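Local coordinates for glutathione S-transferase (Rhodospirillum rubrum F11, PDB 4O7H), which probably catalyses the conjugation of glutathione to electrophilic substrates, as a dimeric member of the glutathione S-transferase family, at residues 88-93 with 149-154; 161-166 with 188-193; 70-75 with 79-84; 13-18 with 97-102; 145-148 with 153-156. All blocks are in the same frame, centred on the assembly; numbering follows the deposited sequence. Where two conformers were deposited one is given.

Contact 1 of 5, residues 88-93 with 149-154; sequences RAEVRR and DRRRWL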
# COMPACT_ATOMS: atom_id res chain seq x y z
N ARG A 88 12.80 -3.67 11.26
CA ARG A 88 12.25 -3.67 9.87
C ARG A 88 10.73 -3.56 9.88
O ARG A 88 10.13 -2.85 9.06
CB ARG A 88 12.69 -4.92 9.12
CG ARG A 88 14.18 -4.93 8.90
CD ARG A 88 14.70 -6.30 8.69
NE ARG A 88 14.32 -6.84 7.43
CZ ARG A 88 15.01 -6.71 6.30
NH1 ARG A 88 16.12 -6.00 6.29
NH2 ARG A 88 14.57 -7.30 5.20
N ALA A 89 10.07 -4.23 10.83
CA ALA A 89 8.63 -4.12 10.96
C ALA A 89 8.17 -2.69 11.30
O ALA A 89 7.11 -2.28 10.86
CB ALA A 89 8.13 -5.10 12.02
N GLU A 90 8.93 -1.97 12.13
CA GLU A 90 8.61 -0.59 12.50
C GLU A 90 8.78 0.32 11.27
O GLU A 90 7.94 1.20 10.99
CB GLU A 90 9.49 -0.15 13.68
CG GLU A 90 9.33 1.29 14.11
CD GLU A 90 7.96 1.66 14.65
OE1 GLU A 90 7.11 0.77 14.88
OE2 GLU A 90 7.72 2.89 14.85
N VAL A 91 9.86 0.09 10.53
CA VAL A 91 10.04 0.83 9.27
C VAL A 91 8.83 0.62 8.36
O VAL A 91 8.26 1.60 7.79
CB VAL A 91 11.32 0.42 8.53
CG1 VAL A 91 11.38 1.10 7.17
CG2 VAL A 91 12.54 0.78 9.35
N ARG A 92 8.44 -0.63 8.17
CA ARG A 92 7.33 -0.96 7.27
C ARG A 92 5.97 -0.41 7.76
O ARG A 92 5.13 0.07 6.94
CB ARG A 92 7.29 -2.45 6.96
CG ARG A 92 8.47 -2.92 6.16
CD ARG A 92 8.24 -4.28 5.57
NE ARG A 92 9.36 -4.84 4.81
CZ ARG A 92 10.24 -5.74 5.26
NH1 ARG A 92 10.23 -6.18 6.51
NH2 ARG A 92 11.13 -6.21 4.44
N ARG A 93 5.76 -0.43 9.08
CA ARG A 93 4.61 0.20 9.69
C ARG A 93 4.52 1.66 9.30
O ARG A 93 3.45 2.13 8.91
CB ARG A 93 4.64 0.07 11.25
CG ARG A 93 3.43 0.69 11.93
CD ARG A 93 3.55 0.68 13.46
NE ARG A 93 4.50 1.67 13.99
CZ ARG A 93 4.19 2.95 14.13
NH1 ARG A 93 3.00 3.40 13.76
NH2 ARG A 93 5.09 3.77 14.63
N ASP A 149 11.22 13.36 18.46
CA ASP A 149 11.63 13.89 19.79
C ASP A 149 12.21 12.73 20.62
O ASP A 149 12.95 12.94 21.58
CB ASP A 149 10.44 14.47 20.52
CG ASP A 149 10.85 15.28 21.75
OD1 ASP A 149 11.89 15.95 21.71
OD2 ASP A 149 10.09 15.24 22.73
N ARG A 150 11.90 11.50 20.25
CA ARG A 150 12.44 10.39 21.03
C ARG A 150 13.33 9.43 20.29
O ARG A 150 13.84 8.50 20.86
CB ARG A 150 11.31 9.64 21.73
CG ARG A 150 10.24 9.06 20.84
CD ARG A 150 9.27 8.17 21.65
NE ARG A 150 8.68 8.88 22.77
CZ ARG A 150 8.29 8.34 23.94
NH1 ARG A 150 7.82 9.13 24.88
NH2 ARG A 150 8.38 7.03 24.19
N ARG A 151 13.48 9.64 19.00
CA ARG A 151 14.33 8.80 18.17
C ARG A 151 15.23 9.64 17.30
O ARG A 151 14.94 10.80 17.07
CB ARG A 151 13.42 7.97 17.26
CG ARG A 151 12.45 7.06 17.94
CD ARG A 151 11.45 6.51 16.94
NE ARG A 151 10.53 5.57 17.57
CZ ARG A 151 9.67 4.80 16.92
NH1 ARG A 151 8.86 4.00 17.60
NH2 ARG A 151 9.62 4.80 15.60
N ARG A 152 16.31 9.05 16.81
CA ARG A 152 17.24 9.75 15.97
C ARG A 152 16.59 10.07 14.62
O ARG A 152 16.71 11.18 14.11
CB ARG A 152 18.46 8.86 15.78
CG ARG A 152 19.61 9.49 15.07
CD ARG A 152 20.68 8.43 14.87
NE ARG A 152 21.94 8.98 14.42
CZ ARG A 152 22.56 9.97 15.04
NH1 ARG A 152 21.99 10.53 16.10
NH2 ARG A 152 23.71 10.43 14.59
N TRP A 153 15.90 9.09 14.07
CA TRP A 153 15.21 9.20 12.79
C TRP A 153 13.82 8.59 13.02
O TRP A 153 13.52 8.05 14.08
CB TRP A 153 15.97 8.45 11.70
CG TRP A 153 17.27 9.06 11.34
CD1 TRP A 153 18.52 8.64 11.76
CD2 TRP A 153 17.50 10.18 10.49
NE1 TRP A 153 19.49 9.46 11.23
CE2 TRP A 153 18.90 10.40 10.44
CE3 TRP A 153 16.67 11.05 9.80
CZ2 TRP A 153 19.48 11.44 9.70
CZ3 TRP A 153 17.23 12.07 9.07
CH2 TRP A 153 18.63 12.27 9.04
N LEU A 154 12.91 8.63 12.04
CA LEU A 154 11.49 8.30 12.37
C LEU A 154 11.27 6.88 12.89
O LEU A 154 10.41 6.66 13.72
CB LEU A 154 10.56 8.43 11.17
CG LEU A 154 10.24 9.81 10.64
CD1 LEU A 154 9.19 9.65 9.53
CD2 LEU A 154 9.68 10.67 11.75
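Glu90 and Arg151 approach from opposite directions and meet in a salt bridge made by one carboxylate oxygen, OE2. The guanidinium comes end-on: Arg151 NH2 lies 2.8 Å from Glu90 OE2, on its anti side, while Arg151 NH1 reaches Glu90 OE2 at 3.2 Å from well above the carboxylate plane. Both bonds lie in the guanidinium plane, yet the carboxylate plane is turned 74° from it, so this is not the flat, two-to-two pairing of such groups. The salt bridge to Arg93, one helical turn on, is different. Its guanidinium grips side-on, with Arg93 NE 2.9 Å from Glu90 OE1 and Arg93 NH2 2.8 Å from Glu90 OE2 on the syn side. Glu90 OE2 thus accepts three N-H groups, probably keeping the carboxylate ionised and easing the closeness of two arginines.

Among the plain hydrogen bonds, Arg151 NH2 also gives one to Leu154 O (2.8 Å), in the carbonyl plane and on a lone pair, which helps hold the guanidinium in place. Tyr143 OH pairs with Arg93 NH2.

Glu90, Arg93 and Arg151 form a surface salt-bridge network, tying helix 85-119 to the turn after helix 127-150 in the all-helical C-terminal half of the glutathione S-transferase fold.

Contact 2 of 5, residues 161-166 with 188-193; sequences YADITA and KEWYAL
Trp190 meets Asp163 with the N-H edge of its indole. The two side chains are set at a slant, the carboxylate plane 37° from the ring plane. Trp190 NE1 donates to Asp163 OD1 at 3.0 Å with an N-H...O angle of 160°. The oxygen lies close to the ring plane and offers its anti lone pair, on the side away from OD2. A chi1 of 158°, which sets CG opposite the backbone N, carries the tryptophan ring off helix 185-195 into this position, and the six-membered half then passes alongside the backbone of the other helix: Trp190 CZ2 is 3.6 Å from Asp163 O.

Farther along the ring, Ala166 CB approaches Trp190 CH2 obliquely at 3.7 Å. This methyl abuts the benzene end one turn beyond the polar contact, so the indole is held by a hydrogen bond at the pyrrole end and by apolar contact at the other.

Both carboxylate oxygens of Asp163 are engaged beyond the indole. OD1 also accepts from Leu154 N. OD2 accepts from Thr160 N, consistent with the return half of the S/T-x-x-D capping box familiar at this helix in glutathione transferases, while Thr160 OG1 accepts from Ala162 N.

The contact is buried in the C-terminal helical domain. Helix 161-175 is flanked by helix 85-119, whose Phe98 touches Ala166, by helix 11-22, whose Lys15 and Val18 lie against Ile164, and by helix 185-195 on the Trp190 side.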
# COMPACT_ATOMS: atom_id res chain seq x y z
N TYR A 161 13.53 3.84 4.94
CA TYR A 161 12.43 4.11 4.03
C TYR A 161 11.33 4.91 4.77
O TYR A 161 10.53 5.59 4.16
CB TYR A 161 11.84 2.82 3.49
CG TYR A 161 12.65 2.20 2.40
CD1 TYR A 161 12.95 2.92 1.26
CD2 TYR A 161 13.08 0.91 2.47
CE1 TYR A 161 13.66 2.35 0.25
CE2 TYR A 161 13.78 0.34 1.44
CZ TYR A 161 14.10 1.08 0.36
OH TYR A 161 14.82 0.49 -0.65
N ALA A 162 11.24 4.82 6.09
CA ALA A 162 10.24 5.63 6.78
C ALA A 162 10.45 7.09 6.60
O ALA A 162 9.50 7.87 6.29
CB ALA A 162 10.22 5.28 8.26
N ASP A 163 11.67 7.55 6.84
CA ASP A 163 12.00 8.96 6.65
C ASP A 163 11.83 9.37 5.18
O ASP A 163 11.28 10.44 4.86
CB ASP A 163 13.45 9.23 7.04
CG ASP A 163 13.76 8.81 8.44
OD1 ASP A 163 13.55 9.64 9.37
OD2 ASP A 163 14.22 7.63 8.61
N ILE A 164 12.26 8.48 4.28
CA ILE A 164 12.19 8.83 2.86
C ILE A 164 10.73 9.00 2.42
O ILE A 164 10.37 9.98 1.76
CB ILE A 164 12.88 7.79 2.02
CG1 ILE A 164 14.40 7.79 2.32
CG2 ILE A 164 12.71 8.10 0.55
CD1 ILE A 164 15.08 6.60 1.71
N THR A 165 9.89 8.06 2.81
CA THR A 165 8.48 8.07 2.43
C THR A 165 7.79 9.35 2.98
O THR A 165 7.16 10.09 2.23
CB THR A 165 7.76 6.79 2.92
OG1 THR A 165 8.47 5.63 2.42
CG2 THR A 165 6.31 6.79 2.43
N ALA A 166 7.94 9.59 4.28
CA ALA A 166 7.32 10.74 4.92
C ALA A 166 7.80 12.08 4.26
O ALA A 166 6.98 12.97 3.94
CB ALA A 166 7.62 10.76 6.42
N LYS A 188 9.65 20.18 11.46
CA LYS A 188 10.37 21.04 10.55
C LYS A 188 11.88 20.79 10.54
O LYS A 188 12.54 20.70 9.47
CB LYS A 188 10.10 22.50 10.93
CG LYS A 188 10.68 23.47 9.91
CD LYS A 188 10.57 24.92 10.34
CE LYS A 188 11.50 25.74 9.46
NZ LYS A 188 11.53 27.18 9.83
N GLU A 189 12.45 20.65 11.73
CA GLU A 189 13.87 20.37 11.84
C GLU A 189 14.27 19.05 11.21
O GLU A 189 15.29 18.95 10.60
CB GLU A 189 14.36 20.47 13.29
CG GLU A 189 14.50 21.94 13.72
CD GLU A 189 15.07 22.85 12.60
OE1 GLU A 189 16.27 22.67 12.17
OE2 GLU A 189 14.31 23.75 12.09
N TRP A 190 13.44 18.03 11.42
CA TRP A 190 13.68 16.72 10.83
C TRP A 190 13.62 16.81 9.31
O TRP A 190 14.49 16.27 8.61
CB TRP A 190 12.67 15.69 11.39
CG TRP A 190 12.50 14.48 10.43
CD1 TRP A 190 13.25 13.39 10.39
CD2 TRP A 190 11.50 14.33 9.43
NE1 TRP A 190 12.79 12.52 9.43
CE2 TRP A 190 11.72 13.10 8.80
CE3 TRP A 190 10.46 15.14 8.99
CZ2 TRP A 190 10.95 12.67 7.73
CZ3 TRP A 190 9.71 14.74 7.92
CH2 TRP A 190 9.94 13.50 7.31
N TYR A 191 12.64 17.54 8.78
CA TYR A 191 12.53 17.66 7.32
C TYR A 191 13.73 18.40 6.76
O TYR A 191 14.22 18.09 5.71
CB TYR A 191 11.23 18.31 6.90
CG TYR A 191 11.01 18.41 5.40
CD1 TYR A 191 10.65 17.30 4.66
CD2 TYR A 191 11.27 19.57 4.73
CE1 TYR A 191 10.47 17.39 3.29
CE2 TYR A 191 11.07 19.68 3.37
CZ TYR A 191 10.67 18.57 2.65
OH TYR A 191 10.50 18.68 1.26
N ALA A 192 14.19 19.43 7.45
CA ALA A 192 15.38 20.14 7.00
C ALA A 192 16.59 19.25 6.89
O ALA A 192 17.40 19.42 5.99
CB ALA A 192 15.65 21.29 7.98
N LEU A 193 16.71 18.30 7.82
CA LEU A 193 17.79 17.33 7.75
C LEU A 193 17.65 16.42 6.54
O LEU A 193 18.65 16.22 5.79
CB LEU A 193 17.89 16.50 8.99
CG LEU A 193 18.38 17.14 10.26
CD1 LEU A 193 18.27 16.08 11.35
CD2 LEU A 193 19.82 17.58 10.06

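Contact 3 of 5, residues 70-75 with 79-84; sequences YLEEVY and SLLGGP
Glu72 sets its CG anti to the backbone N (chi1 -173°) and then bends at chi2 (83°), which brings the carboxylate up to the backbone amides of Leu80 and Leu81. These belong to an ST turn begun by Ser79, whose OG faces the amides of Leu81 and Gly82, although its modelled position is doubtful. Glu72, in the last turns of helix 64-74, thus accepts from the linker between that helix, the last of the thioredoxin-like domain, and helix 85-119, the first of the helical domain. The evidence is clearest for OE1: Leu80 N lies 2.9 Å from Glu72 OE1 with a nearly straight N-H...O angle of 178°, arriving on the syn side. The same oxygen takes a salt bridge from Lys23, so OE1 has both a backbone N-H and the Lys23 ammonium as partners. Leu81 N is 3.3 Å from Glu72 OE2, a weak bond, and the position of that oxygen is doubtful because it sits too near Ser79.

Apolar contact flanks the acid, because Leu81 lies across its aliphatic part and also touches Val91 and Arg92 of helix 85-119. The nearest approach of these two side chains through carbon is Leu81 CD1 to Glu72 CG, 3.6 Å.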
# COMPACT_ATOMS: atom_id res chain seq x y z
N TYR A 70 12.88 -4.84 -3.52
CA TYR A 70 13.83 -5.36 -4.49
C TYR A 70 15.17 -4.68 -4.27
O TYR A 70 16.23 -5.36 -4.26
CB TYR A 70 13.33 -5.08 -5.90
CG TYR A 70 14.37 -5.31 -6.97
CD1 TYR A 70 14.58 -6.57 -7.51
CD2 TYR A 70 15.12 -4.24 -7.45
CE1 TYR A 70 15.55 -6.78 -8.53
CE2 TYR A 70 16.08 -4.46 -8.46
CZ TYR A 70 16.30 -5.70 -8.96
OH TYR A 70 17.28 -5.91 -9.96
N LEU A 71 15.20 -3.37 -4.12
CA LEU A 71 16.50 -2.67 -3.92
C LEU A 71 17.23 -3.17 -2.68
O LEU A 71 18.46 -3.32 -2.70
CB LEU A 71 16.37 -1.16 -3.90
CG LEU A 71 15.88 -0.48 -5.17
CD1 LEU A 71 15.67 0.99 -4.90
CD2 LEU A 71 16.84 -0.75 -6.36
N GLU A 72 16.48 -3.46 -1.61
CA GLU A 72 17.12 -3.90 -0.38
C GLU A 72 17.64 -5.33 -0.55
O GLU A 72 18.65 -5.72 0.07
CB GLU A 72 16.14 -3.76 0.80
CG GLU A 72 16.75 -4.03 2.18
CD GLU A 72 17.48 -2.85 2.79
OE1 GLU A 72 17.65 -1.78 2.15
OE2 GLU A 72 17.87 -3.02 4.01
N GLU A 73 17.00 -6.12 -1.38
CA GLU A 73 17.41 -7.52 -1.63
C GLU A 73 18.65 -7.57 -2.50
O GLU A 73 19.57 -8.39 -2.26
CB GLU A 73 16.27 -8.32 -2.29
CG GLU A 73 15.14 -8.64 -1.32
CD GLU A 73 13.91 -9.21 -1.99
OE1 GLU A 73 13.97 -9.62 -3.16
OE2 GLU A 73 12.89 -9.26 -1.26
N VAL A 74 18.67 -6.76 -3.54
CA VAL A 74 19.76 -6.86 -4.55
C VAL A 74 20.95 -5.96 -4.24
O VAL A 74 22.09 -6.25 -4.64
CB VAL A 74 19.16 -6.58 -5.93
CG1 VAL A 74 20.21 -6.58 -7.02
CG2 VAL A 74 18.09 -7.63 -6.24
N TYR A 75 20.72 -4.87 -3.54
CA TYR A 75 21.71 -3.85 -3.22
C TYR A 75 21.62 -3.55 -1.71
O TYR A 75 21.17 -2.48 -1.31
CB TYR A 75 21.50 -2.58 -4.02
CG TYR A 75 21.36 -2.79 -5.50
CD1 TYR A 75 22.47 -3.01 -6.32
CD2 TYR A 75 20.12 -2.77 -6.09
CE1 TYR A 75 22.33 -3.23 -7.69
CE2 TYR A 75 19.97 -2.99 -7.46
CZ TYR A 75 21.07 -3.20 -8.26
OH TYR A 75 20.88 -3.39 -9.63
N SER A 79 21.73 -0.11 4.10
CA SER A 79 20.34 -0.65 4.30
C SER A 79 19.36 0.50 4.54
O SER A 79 19.66 1.43 5.28
CB SER A 79 20.30 -1.57 5.52
OG SER A 79 18.98 -2.06 5.74
N LEU A 80 18.15 0.42 3.97
CA LEU A 80 17.12 1.36 4.25
C LEU A 80 15.97 0.70 5.04
O LEU A 80 14.95 1.31 5.27
CB LEU A 80 16.64 1.98 2.96
CG LEU A 80 17.68 2.88 2.27
CD1 LEU A 80 17.17 3.31 0.90
CD2 LEU A 80 18.02 4.10 3.09
N LEU A 81 16.16 -0.56 5.43
CA LEU A 81 15.20 -1.23 6.33
C LEU A 81 15.73 -1.51 7.72
O LEU A 81 14.96 -1.58 8.66
CB LEU A 81 14.78 -2.55 5.72
CG LEU A 81 13.72 -2.49 4.62
CD1 LEU A 81 13.65 -3.87 3.93
CD2 LEU A 81 12.38 -2.02 5.10
N GLY A 82 17.04 -1.70 7.84
CA GLY A 82 17.59 -2.08 9.13
C GLY A 82 17.67 -3.57 9.30
O GLY A 82 17.36 -4.35 8.40
N GLY A 83 18.13 -3.99 10.48
CA GLY A 83 18.66 -5.34 10.62
C GLY A 83 17.69 -6.26 11.34
O GLY A 83 17.19 -7.21 10.75
N PRO A 84 17.41 -5.97 12.62
CA PRO A 84 16.54 -6.91 13.30
C PRO A 84 15.10 -6.90 12.75
O PRO A 84 14.62 -5.85 12.33
CB PRO A 84 16.56 -6.44 14.77
CG PRO A 84 17.47 -5.26 14.83
CD PRO A 84 17.77 -4.80 13.42

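Contact 4 of 5, residues 13-18 with 97-102; sequences ARKVRV and WFDRKF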
# COMPACT_ATOMS: atom_id res chain seq x y z
N ALA A 13 7.27 7.63 -6.70
CA ALA A 13 8.39 7.80 -7.60
C ALA A 13 9.46 8.67 -6.98
O ALA A 13 10.66 8.35 -7.10
CB ALA A 13 7.94 8.35 -8.95
N ARG A 14 9.05 9.72 -6.27
CA ARG A 14 10.03 10.51 -5.52
C ARG A 14 10.79 9.63 -4.57
O ARG A 14 12.02 9.71 -4.46
CB ARG A 14 9.36 11.68 -4.80
CG ARG A 14 8.87 12.81 -5.70
CD ARG A 14 8.37 14.04 -4.89
NE ARG A 14 8.12 15.11 -5.85
CZ ARG A 14 8.43 16.39 -5.68
NH1 ARG A 14 8.88 16.84 -4.53
NH2 ARG A 14 8.26 17.23 -6.70
N LYS A 15 10.06 8.81 -3.82
CA LYS A 15 10.71 7.90 -2.88
C LYS A 15 11.75 7.01 -3.51
O LYS A 15 12.85 6.83 -2.98
CB LYS A 15 9.69 7.07 -2.09
CG LYS A 15 10.35 5.83 -1.47
CD LYS A 15 9.55 5.24 -0.39
CE LYS A 15 8.26 4.71 -0.87
NZ LYS A 15 7.62 4.09 0.31
N VAL A 16 11.44 6.41 -4.66
CA VAL A 16 12.40 5.55 -5.32
C VAL A 16 13.64 6.33 -5.79
O VAL A 16 14.76 5.87 -5.64
CB VAL A 16 11.72 4.76 -6.45
CG1 VAL A 16 12.75 3.94 -7.22
CG2 VAL A 16 10.68 3.76 -5.90
N ARG A 17 13.45 7.55 -6.29
CA ARG A 17 14.55 8.36 -6.68
C ARG A 17 15.49 8.61 -5.48
O ARG A 17 16.71 8.52 -5.61
CB ARG A 17 14.13 9.72 -7.24
CG ARG A 17 13.37 9.65 -8.55
CD ARG A 17 13.16 11.04 -9.09
NE ARG A 17 14.41 11.53 -9.70
CZ ARG A 17 14.49 12.73 -10.28
NH1 ARG A 17 13.45 13.55 -10.27
NH2 ARG A 17 15.60 13.09 -10.92
N VAL A 18 14.92 8.99 -4.36
CA VAL A 18 15.72 9.20 -3.13
C VAL A 18 16.42 7.92 -2.72
O VAL A 18 17.64 7.94 -2.37
CB VAL A 18 14.88 9.83 -2.01
CG1 VAL A 18 15.71 9.90 -0.71
CG2 VAL A 18 14.31 11.18 -2.43
N TRP A 97 2.00 3.91 7.20
CA TRP A 97 1.35 5.10 7.77
C TRP A 97 1.32 6.23 6.71
O TRP A 97 0.27 6.87 6.50
CB TRP A 97 2.12 5.58 8.97
CG TRP A 97 1.52 6.80 9.56
CD1 TRP A 97 1.72 8.09 9.14
CD2 TRP A 97 0.63 6.88 10.69
NE1 TRP A 97 1.00 8.95 9.91
CE2 TRP A 97 0.35 8.23 10.90
CE3 TRP A 97 0.08 5.94 11.56
CZ2 TRP A 97 -0.49 8.68 11.93
CZ3 TRP A 97 -0.73 6.37 12.56
CH2 TRP A 97 -1.01 7.72 12.75
N PHE A 98 2.43 6.45 6.06
CA PHE A 98 2.50 7.56 5.10
C PHE A 98 1.94 7.19 3.77
O PHE A 98 1.21 7.98 3.17
CB PHE A 98 3.95 8.11 5.01
CG PHE A 98 4.29 8.88 6.25
CD1 PHE A 98 3.87 10.18 6.42
CD2 PHE A 98 4.95 8.25 7.26
CE1 PHE A 98 4.12 10.84 7.63
CE2 PHE A 98 5.18 8.89 8.48
CZ PHE A 98 4.77 10.19 8.63
N ASP A 99 2.24 5.98 3.26
CA ASP A 99 1.71 5.64 1.91
C ASP A 99 0.20 5.31 1.88
O ASP A 99 -0.41 5.31 0.82
CB ASP A 99 2.51 4.50 1.27
CG ASP A 99 3.81 4.95 0.65
OD1 ASP A 99 4.01 6.17 0.28
OD2 ASP A 99 4.74 4.10 0.53
N ARG A 100 -0.39 5.00 3.03
CA ARG A 100 -1.85 4.86 3.16
C ARG A 100 -2.50 6.06 3.83
O ARG A 100 -3.34 6.72 3.21
CB ARG A 100 -2.23 3.55 3.94
CG ARG A 100 -3.71 3.42 4.27
CD ARG A 100 -4.13 1.98 4.75
NE ARG A 100 -3.34 1.61 5.91
CZ ARG A 100 -2.46 0.62 5.97
NH1 ARG A 100 -2.25 -0.16 4.92
NH2 ARG A 100 -1.75 0.45 7.05
N LYS A 101 -2.26 6.23 5.12
CA LYS A 101 -3.02 7.20 5.95
C LYS A 101 -2.68 8.65 5.52
O LYS A 101 -3.58 9.45 5.23
CB LYS A 101 -2.81 7.00 7.44
CG LYS A 101 -3.71 7.82 8.30
CD LYS A 101 -3.41 7.65 9.77
CE LYS A 101 -4.07 8.72 10.63
NZ LYS A 101 -5.55 8.59 10.70
N PHE A 102 -1.41 9.02 5.54
CA PHE A 102 -1.06 10.37 5.11
C PHE A 102 -1.47 10.58 3.68
O PHE A 102 -2.02 11.63 3.31
CB PHE A 102 0.46 10.61 5.29
CG PHE A 102 0.91 12.03 5.02
CD1 PHE A 102 1.01 12.52 3.75
CD2 PHE A 102 1.30 12.83 6.06
CE1 PHE A 102 1.43 13.81 3.53
CE2 PHE A 102 1.75 14.10 5.85
CZ PHE A 102 1.81 14.60 4.58
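Lys15 and Asp99 reach toward each other from opposite directions and join in a salt bridge, Lys15 NZ to Asp99 OD2 at 2.9 Å. The ammonium uses the syn lone pair of OD2, on the side of the other oxygen; Asp99 OD1 stays 4.2 Å from Lys15 NZ, so the grip is on one oxygen. The lysine crosses between the helices extended through chi1 and chi2 (161° and 162°), then bent at chi3 (65°). The nearest CA atoms, those of Lys15 and Asp99, are 10.4 Å apart, a gap spanned by the two side chains.

Hydrogen bonds from outside fix both ends. Thr165 OG1 of helix 161-175 pairs with Lys15 NZ, and Trp65 NE1 donates to Asp99 OD2, so each charged atom has a second, neutral partner, probably steadying the ion pair in its partly buried setting. Backbone bonding is unusual on the aspartate side: Phe102 N reaches Trp97 O at 2.9 Å, a wider pi-type turn that includes Asp99.

In the glutathione S-transferase fold helix 11-22 belongs to the thioredoxin-like domain and helix 85-119 opens the all-helical one, making this an interdomain salt bridge.

Contact 5 of 5, residues 145-148 with 153-156; sequences SWLI and WLAG
Ile148 and Leu147, near the end of helix 127-150, face the turn at Trp153 and Leu154 with apolar tips. Ile148 sets CG1 anti to the backbone N (chi1 -157°), which leaves CG2 in the crowded position between N and the carbonyl carbon. A chi2 of 68° then turns the end methyl across to the loop: Ile148 CD1 stands 3.5 Å from Trp153 CA and 4.1 Å from Leu154 N. It therefore meets the backbone of the tryptophan, whose own CB points away from the helix.

Residues 153-156 form a type I beta turn, closed by Gly156 N to Trp153 O at 3.2 Å, with a return bond from Trp153 N to Gly156 O at 2.8 Å. The turn sits in the connection from helix 127-150 to helix 161-175 of the C-terminal helical domain, and brings the chain back beside the helix it has just left.

The side chains of Leu147 and Leu154 cross at about a right angle. Both hold CG beside the backbone N with chi2 near trans (171° in Leu147), and their end methyls meet loosely, Leu147 CD1 to Leu154 CD2 at 4.2 Å. No hydrogen bond joins the two segments. Beyond them Leu147 touches Leu94 of helix 85-119, while Ile148 and Leu154 both rest on Trp190 of helix 185-195.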
# COMPACT_ATOMS: atom_id res chain seq x y z
N SER A 145 6.66 14.86 14.95
CA SER A 145 7.36 15.56 16.02
C SER A 145 7.54 14.65 17.26
O SER A 145 8.60 14.63 17.85
CB SER A 145 6.62 16.81 16.44
OG SER A 145 6.61 17.79 15.38
N TRP A 146 6.50 13.91 17.60
CA TRP A 146 6.56 12.93 18.72
C TRP A 146 7.61 11.85 18.50
O TRP A 146 8.50 11.61 19.37
CB TRP A 146 5.16 12.31 18.93
CG TRP A 146 5.12 11.39 20.08
CD1 TRP A 146 5.32 10.04 20.05
CD2 TRP A 146 4.95 11.75 21.46
NE1 TRP A 146 5.27 9.54 21.35
CE2 TRP A 146 5.02 10.56 22.22
CE3 TRP A 146 4.73 12.96 22.12
CZ2 TRP A 146 4.91 10.54 23.63
CZ3 TRP A 146 4.60 12.93 23.56
CH2 TRP A 146 4.70 11.74 24.25
N LEU A 147 7.62 11.26 17.30
CA LEU A 147 8.61 10.23 16.98
C LEU A 147 10.03 10.78 17.04
O LEU A 147 10.93 10.19 17.64
CB LEU A 147 8.28 9.60 15.59
CG LEU A 147 6.97 8.88 15.46
CD1 LEU A 147 6.81 8.57 13.98
CD2 LEU A 147 7.00 7.60 16.33
N ILE A 148 10.28 11.91 16.37
CA ILE A 148 11.64 12.45 16.23
C ILE A 148 12.12 13.07 17.54
O ILE A 148 13.31 13.25 17.72
CB ILE A 148 11.76 13.41 14.98
CG1 ILE A 148 13.22 13.50 14.50
CG2 ILE A 148 11.23 14.79 15.27
CD1 ILE A 148 13.66 12.18 13.91
N TRP A 153 15.90 9.09 14.07
CA TRP A 153 15.21 9.20 12.79
C TRP A 153 13.82 8.59 13.02
O TRP A 153 13.52 8.05 14.08
CB TRP A 153 15.97 8.45 11.70
CG TRP A 153 17.27 9.06 11.34
CD1 TRP A 153 18.52 8.64 11.76
CD2 TRP A 153 17.50 10.18 10.49
NE1 TRP A 153 19.49 9.46 11.23
CE2 TRP A 153 18.90 10.40 10.44
CE3 TRP A 153 16.67 11.05 9.80
CZ2 TRP A 153 19.48 11.44 9.70
CZ3 TRP A 153 17.23 12.07 9.07
CH2 TRP A 153 18.63 12.27 9.04
N LEU A 154 12.91 8.63 12.04
CA LEU A 154 11.49 8.30 12.37
C LEU A 154 11.27 6.88 12.89
O LEU A 154 10.41 6.66 13.72
CB LEU A 154 10.56 8.43 11.17
CG LEU A 154 10.24 9.81 10.64
CD1 LEU A 154 9.19 9.65 9.53
CD2 LEU A 154 9.68 10.67 11.75
N ALA A 155 12.05 5.93 12.40
CA ALA A 155 11.89 4.52 12.75
C ALA A 155 12.93 4.03 13.71
O ALA A 155 12.91 2.83 14.06
CB ALA A 155 11.90 3.64 11.51
N GLY A 156 13.83 4.89 14.14
CA GLY A 156 14.91 4.52 15.09
C GLY A 156 16.25 5.15 14.78
O GLY A 156 16.35 6.32 14.46

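Along the chain, contact 3 lies wholly within the span between the two segments of contact 4, contacts 1 and 4 alternate, and contacts 5 and 2 follow one another in the C-terminal half. Contacts 1 and 5 share Trp153 and Leu154, their centres about 6 Å apart; contact 2 lies about 9 Å from contact 5 and 11 Å from contact 4, centre to centre. Helix 85-119 serves contacts 1 and 4, linking the surface network to the interdomain salt bridge. Contacts 3 and 5, about 20 Å apart between centres, do not touch. Contacts 1, 3 and 4 also reach the second subunit, placing the domain junction beside the dimer interface.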